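Local coordinates for protein importin subunit beta-1 (Saccharomyces cerevisiae, PDB 5OWU) that carries proteins into the nucleus together with importin alpha, the subunit that recognises the classical nuclear localization signal of the cargo, at residues A[542-556]-A[569-583]. Sequence-based numbering, arbitrary orientation.
Sequences ISTFVMDKLGQTMSV and LQELQSNILTVLAAV
I576 and T553 are knobs in holes between the antiparallel helices of HEAT repeat 13, whose segment axes approach to 9.4 Å at 145°. I576 enters the hole formed by V546, K549, L550 and T553: its CD1 meets K549 CG at 3.5 Å, while its CG2 touches L550 CB and V546 O. T553 sits in return among L569, L572, Q573 and I576, its CG2 lying 3.7 Å from L572 CD2. With OG1 between the backbone N and the carbonyl carbon (chi1 65°), the hydroxyl of T553 donates to a lone pair of L550 O at 2.7 Å and accepts Q573 NE2 at 3.2 Å, the N-H nearly straight and OG1 close to the amide plane of Q573. A valine here has no hydroxyl and would probably leave the amide of Q573 without this acceptor and freer to turn. Toward V583, whose CG1 rests 3.5 Å from S543 CB, V546 CG1 crosses to V579 CG1 at 3.6 Å, and L580 reaches V546, M547 and L550. F521 and T525 of helix 516-530 touch L572 and V579; F602 of helix 595-607 touches L580. K549, bent at chi2 (72°), carries NZ to Q552 OE1 and N508 OD1.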
loop_
_atom_site.group_PDB
_atom_site.type_symbol
_atom_site.label_atom_id
_atom_site.label_comp_id
_atom_site.label_asym_id
_atom_site.label_seq_id
_atom_site.Cartn_x
_atom_site.Cartn_y
_atom_site.Cartn_z
ATOM N N ILE A 542 -18.067 -27.478 11.282
ATOM C CA ILE A 542 -17.066 -26.450 11.552
ATOM C C ILE A 542 -17.299 -25.859 12.934
ATOM O O ILE A 542 -16.369 -25.721 13.742
ATOM C CB ILE A 542 -17.092 -25.363 10.458
ATOM C CG1 ILE A 542 -16.743 -25.967 9.096
ATOM C CG2 ILE A 542 -16.108 -24.241 10.794
ATOM C CD1 ILE A 542 -16.975 -25.019 7.924
ATOM N N SER A 543 -18.558 -25.546 13.244
ATOM C CA SER A 543 -18.862 -24.906 14.518
ATOM C C SER A 543 -18.371 -25.772 15.671
ATOM O O SER A 543 -17.543 -25.344 16.490
ATOM C CB SER A 543 -20.366 -24.654 14.614
ATOM O OG SER A 543 -20.718 -24.158 15.893
ATOM N N THR A 544 -18.831 -27.029 15.698
ATOM C CA THR A 544 -18.376 -27.992 16.695
ATOM C C THR A 544 -16.861 -28.021 16.775
ATOM O O THR A 544 -16.287 -28.006 17.872
ATOM C CB THR A 544 -18.917 -29.385 16.350
ATOM O OG1 THR A 544 -20.343 -29.375 16.428
ATOM C CG2 THR A 544 -18.376 -30.454 17.299
ATOM N N PHE A 545 -16.192 -28.039 15.620
ATOM C CA PHE A 545 -14.743 -28.174 15.624
ATOM C C PHE A 545 -14.086 -26.978 16.296
ATOM O O PHE A 545 -13.178 -27.140 17.122
ATOM C CB PHE A 545 -14.212 -28.344 14.198
ATOM C CG PHE A 545 -12.735 -28.068 14.073
ATOM C CD1 PHE A 545 -11.803 -28.978 14.541
ATOM C CD2 PHE A 545 -12.284 -26.891 13.512
ATOM C CE1 PHE A 545 -10.447 -28.717 14.436
ATOM C CE2 PHE A 545 -10.932 -26.630 13.401
ATOM C CZ PHE A 545 -10.017 -27.531 13.862
ATOM N N VAL A 546 -14.535 -25.761 15.974
ATOM C CA VAL A 546 -13.778 -24.606 16.443
ATOM C C VAL A 546 -14.015 -24.393 17.932
ATOM O O VAL A 546 -13.069 -24.178 18.699
ATOM C CB VAL A 546 -14.103 -23.351 15.608
ATOM C CG1 VAL A 546 -13.606 -23.539 14.170
ATOM C CG2 VAL A 546 -15.594 -23.013 15.645
ATOM N N MET A 547 -15.265 -24.513 18.378
ATOM C CA MET A 547 -15.558 -24.392 19.803
ATOM C C MET A 547 -14.725 -25.386 20.603
ATOM O O MET A 547 -13.917 -24.996 21.457
ATOM C CB MET A 547 -17.061 -24.575 20.038
ATOM C CG MET A 547 -17.868 -23.419 19.444
ATOM S SD MET A 547 -19.644 -23.400 19.750
ATOM C CE MET A 547 -20.156 -25.006 19.137
ATOM N N ASP A 548 -14.866 -26.681 20.298
ATOM C CA ASP A 548 -14.027 -27.690 20.935
ATOM C C ASP A 548 -12.554 -27.306 20.841
ATOM O O ASP A 548 -11.812 -27.374 21.829
ATOM C CB ASP A 548 -14.273 -29.056 20.287
ATOM C CG ASP A 548 -15.705 -29.552 20.472
ATOM O OD1 ASP A 548 -16.581 -28.750 20.858
ATOM O OD2 ASP A 548 -15.957 -30.750 20.211
ATOM N N LYS A 549 -12.117 -26.871 19.656
ATOM C CA LYS A 549 -10.700 -26.574 19.477
ATOM C C LYS A 549 -10.268 -25.440 20.389
ATOM O O LYS A 549 -9.184 -25.486 20.989
ATOM C CB LYS A 549 -10.414 -26.227 18.018
ATOM C CG LYS A 549 -8.931 -26.178 17.675
ATOM C CD LYS A 549 -8.331 -27.580 17.652
ATOM C CE LYS A 549 -6.836 -27.532 17.425
ATOM N NZ LYS A 549 -6.230 -28.893 17.374
ATOM N N LEU A 550 -11.105 -24.411 20.518
ATOM C CA LEU A 550 -10.769 -23.342 21.445
ATOM C C LEU A 550 -10.550 -23.922 22.835
ATOM O O LEU A 550 -9.525 -23.662 23.479
ATOM C CB LEU A 550 -11.870 -22.280 21.448
ATOM C CG LEU A 550 -11.632 -21.021 22.283
ATOM C CD1 LEU A 550 -10.367 -20.311 21.840
ATOM C CD2 LEU A 550 -12.843 -20.084 22.204
ATOM N N GLY A 551 -11.481 -24.769 23.285
ATOM C CA GLY A 551 -11.318 -25.414 24.576
ATOM C C GLY A 551 -9.973 -26.091 24.692
ATOM O O GLY A 551 -9.265 -25.929 25.690
ATOM N N GLN A 552 -9.577 -26.814 23.644
ATOM C CA GLN A 552 -8.326 -27.553 23.705
ATOM C C GLN A 552 -7.157 -26.609 23.929
ATOM O O GLN A 552 -6.294 -26.860 24.781
ATOM C CB GLN A 552 -8.141 -28.360 22.423
ATOM C CG GLN A 552 -6.924 -29.243 22.427
ATOM C CD GLN A 552 -6.679 -29.864 21.077
ATOM O OE1 GLN A 552 -5.896 -29.347 20.276
ATOM N NE2 GLN A 552 -7.357 -30.970 20.808
ATOM N N THR A 553 -7.129 -25.487 23.198
ATOM C CA THR A 553 -5.995 -24.585 23.352
ATOM C C THR A 553 -5.962 -24.006 24.753
ATOM O O THR A 553 -4.887 -23.666 25.266
ATOM C CB THR A 553 -6.036 -23.454 22.319
ATOM O OG1 THR A 553 -7.179 -22.616 22.551
ATOM C CG2 THR A 553 -6.066 -24.016 20.895
ATOM N N MET A 554 -7.115 -23.906 25.397
ATOM C CA MET A 554 -7.148 -23.313 26.719
ATOM C C MET A 554 -6.824 -24.323 27.806
ATOM O O MET A 554 -6.800 -23.956 28.985
ATOM C CB MET A 554 -8.509 -22.664 26.946
ATOM C CG MET A 554 -8.729 -21.461 26.016
ATOM S SD MET A 554 -10.410 -20.801 26.131
ATOM C CE MET A 554 -11.312 -22.202 25.557
ATOM N N SER A 555 -6.548 -25.574 27.438
ATOM C CA SER A 555 -6.020 -26.549 28.384
ATOM C C SER A 555 -4.497 -26.519 28.454
ATOM O O SER A 555 -3.914 -27.255 29.259
ATOM C CB SER A 555 -6.493 -27.963 28.013
ATOM O OG SER A 555 -5.783 -28.489 26.898
ATOM N N VAL A 556 -3.849 -25.682 27.646
ATOM C CA VAL A 556 -2.392 -25.658 27.536
ATOM C C VAL A 556 -1.821 -24.780 28.638
ATOM O O VAL A 556 -2.167 -23.599 28.746
ATOM C CB VAL A 556 -1.947 -25.151 26.154
ATOM C CG1 VAL A 556 -0.421 -24.983 26.089
ATOM C CG2 VAL A 556 -2.412 -26.097 25.056
ATOM N N LEU A 569 0.953 -20.525 19.992
ATOM C CA LEU A 569 -0.339 -20.722 20.637
ATOM C C LEU A 569 -1.249 -19.516 20.430
ATOM O O LEU A 569 -2.441 -19.672 20.138
ATOM C CB LEU A 569 -0.136 -20.998 22.129
ATOM C CG LEU A 569 -1.409 -21.186 22.953
ATOM C CD1 LEU A 569 -2.196 -22.404 22.478
ATOM C CD2 LEU A 569 -1.062 -21.307 24.429
ATOM N N GLN A 570 -0.712 -18.303 20.584
ATOM C CA GLN A 570 -1.528 -17.103 20.412
ATOM C C GLN A 570 -2.071 -17.000 18.987
ATOM O O GLN A 570 -3.254 -16.702 18.784
ATOM C CB GLN A 570 -0.710 -15.864 20.777
ATOM C CG GLN A 570 -0.667 -15.604 22.281
ATOM C CD GLN A 570 0.633 -14.969 22.752
ATOM O OE1 GLN A 570 1.475 -14.574 21.944
ATOM N NE2 GLN A 570 0.798 -14.862 24.068
ATOM N N GLU A 571 -1.216 -17.238 17.986
ATOM C CA GLU A 571 -1.676 -17.210 16.595
ATOM C C GLU A 571 -2.748 -18.264 16.348
ATOM O O GLU A 571 -3.729 -18.004 15.642
ATOM C CB GLU A 571 -0.493 -17.413 15.645
ATOM C CG GLU A 571 -0.858 -17.661 14.167
ATOM C CD GLU A 571 -1.438 -16.434 13.479
ATOM O OE1 GLU A 571 -1.488 -15.360 14.116
ATOM O OE2 GLU A 571 -1.844 -16.546 12.298
ATOM N N LEU A 572 -2.588 -19.459 16.928
ATOM C CA LEU A 572 -3.603 -20.500 16.774
ATOM C C LEU A 572 -4.932 -20.073 17.387
ATOM O O LEU A 572 -5.998 -20.283 16.793
ATOM C CB LEU A 572 -3.119 -21.804 17.407
ATOM C CG LEU A 572 -4.163 -22.915 17.532
ATOM C CD1 LEU A 572 -4.749 -23.283 16.155
ATOM C CD2 LEU A 572 -3.552 -24.130 18.195
ATOM N N GLN A 573 -4.896 -19.480 18.581
ATOM C CA GLN A 573 -6.141 -19.031 19.197
ATOM C C GLN A 573 -6.783 -17.917 18.378
ATOM O O GLN A 573 -8.011 -17.845 18.274
ATOM C CB GLN A 573 -5.886 -18.569 20.630
ATOM C CG GLN A 573 -5.459 -19.697 21.545
ATOM C CD GLN A 573 -5.317 -19.249 22.978
ATOM O OE1 GLN A 573 -4.625 -18.278 23.266
ATOM N NE2 GLN A 573 -5.978 -19.954 23.885
ATOM N N SER A 574 -5.966 -17.038 17.796
ATOM C CA SER A 574 -6.483 -16.018 16.888
ATOM C C SER A 574 -7.177 -16.651 15.679
ATOM O O SER A 574 -8.301 -16.271 15.328
ATOM C CB SER A 574 -5.334 -15.101 16.459
ATOM O OG SER A 574 -5.724 -14.196 15.441
ATOM N N ASN A 575 -6.527 -17.628 15.035
ATOM C CA ASN A 575 -7.152 -18.332 13.912
ATOM C C ASN A 575 -8.499 -18.912 14.314
ATOM O O ASN A 575 -9.509 -18.756 13.601
ATOM C CB ASN A 575 -6.241 -19.459 13.405
ATOM C CG ASN A 575 -4.867 -18.975 12.959
ATOM O OD1 ASN A 575 -3.913 -19.755 12.935
ATOM N ND2 ASN A 575 -4.754 -17.697 12.612
ATOM N N ILE A 576 -8.527 -19.587 15.469
ATOM C CA ILE A 576 -9.758 -20.199 15.954
ATOM C C ILE A 576 -10.829 -19.139 16.164
ATOM O O ILE A 576 -11.982 -19.307 15.758
ATOM C CB ILE A 576 -9.487 -20.979 17.254
ATOM C CG1 ILE A 576 -8.589 -22.190 16.971
ATOM C CG2 ILE A 576 -10.797 -21.439 17.901
ATOM C CD1 ILE A 576 -7.998 -22.806 18.221
ATOM N N LEU A 577 -10.475 -18.047 16.838
ATOM C CA LEU A 577 -11.472 -17.035 17.168
ATOM C C LEU A 577 -12.012 -16.360 15.910
ATOM O O LEU A 577 -13.195 -16.016 15.847
ATOM C CB LEU A 577 -10.874 -16.008 18.137
ATOM C CG LEU A 577 -10.616 -16.552 19.552
ATOM C CD1 LEU A 577 -9.662 -15.666 20.323
ATOM C CD2 LEU A 577 -11.913 -16.729 20.328
ATOM N N THR A 578 -11.172 -16.177 14.892
ATOM C CA THR A 578 -11.649 -15.615 13.628
ATOM C C THR A 578 -12.703 -16.521 12.996
ATOM O O THR A 578 -13.806 -16.068 12.635
ATOM C CB THR A 578 -10.461 -15.398 12.686
ATOM O OG1 THR A 578 -9.517 -14.515 13.315
ATOM C CG2 THR A 578 -10.904 -14.789 11.347
ATOM N N VAL A 579 -12.398 -17.819 12.881
ATOM C CA VAL A 579 -13.399 -18.731 12.324
ATOM C C VAL A 579 -14.651 -18.741 13.190
ATOM O O VAL A 579 -15.774 -18.786 12.679
ATOM C CB VAL A 579 -12.830 -20.152 12.162
ATOM C CG1 VAL A 579 -13.882 -21.070 11.529
ATOM C CG2 VAL A 579 -11.578 -20.130 11.316
ATOM N N LEU A 580 -14.478 -18.726 14.513
ATOM C CA LEU A 580 -15.618 -18.779 15.424
ATOM C C LEU A 580 -16.513 -17.562 15.251
ATOM O O LEU A 580 -17.743 -17.677 15.259
ATOM C CB LEU A 580 -15.122 -18.886 16.868
ATOM C CG LEU A 580 -16.168 -18.891 17.989
ATOM C CD1 LEU A 580 -17.156 -20.032 17.823
ATOM C CD2 LEU A 580 -15.478 -18.980 19.347
ATOM N N ALA A 581 -15.915 -16.382 15.088
ATOM C CA ALA A 581 -16.712 -15.194 14.825
ATOM C C ALA A 581 -17.511 -15.358 13.543
ATOM O O ALA A 581 -18.703 -15.015 13.496
ATOM C CB ALA A 581 -15.815 -13.959 14.750
ATOM N N ALA A 582 -16.881 -15.905 12.490
ATOM C CA ALA A 582 -17.625 -16.125 11.249
ATOM C C ALA A 582 -18.769 -17.117 11.454
ATOM O O ALA A 582 -19.868 -16.932 10.914
ATOM C CB ALA A 582 -16.689 -16.611 10.139
ATOM N N VAL A 583 -18.528 -18.181 12.224
ATOM C CA VAL A 583 -19.569 -19.172 12.494
ATOM C C VAL A 583 -20.742 -18.520 13.221
ATOM O O VAL A 583 -21.909 -18.715 12.862
ATOM C CB VAL A 583 -18.986 -20.345 13.307
ATOM C CG1 VAL A 583 -20.091 -21.239 13.876
ATOM C CG2 VAL A 583 -18.049 -21.175 12.443
#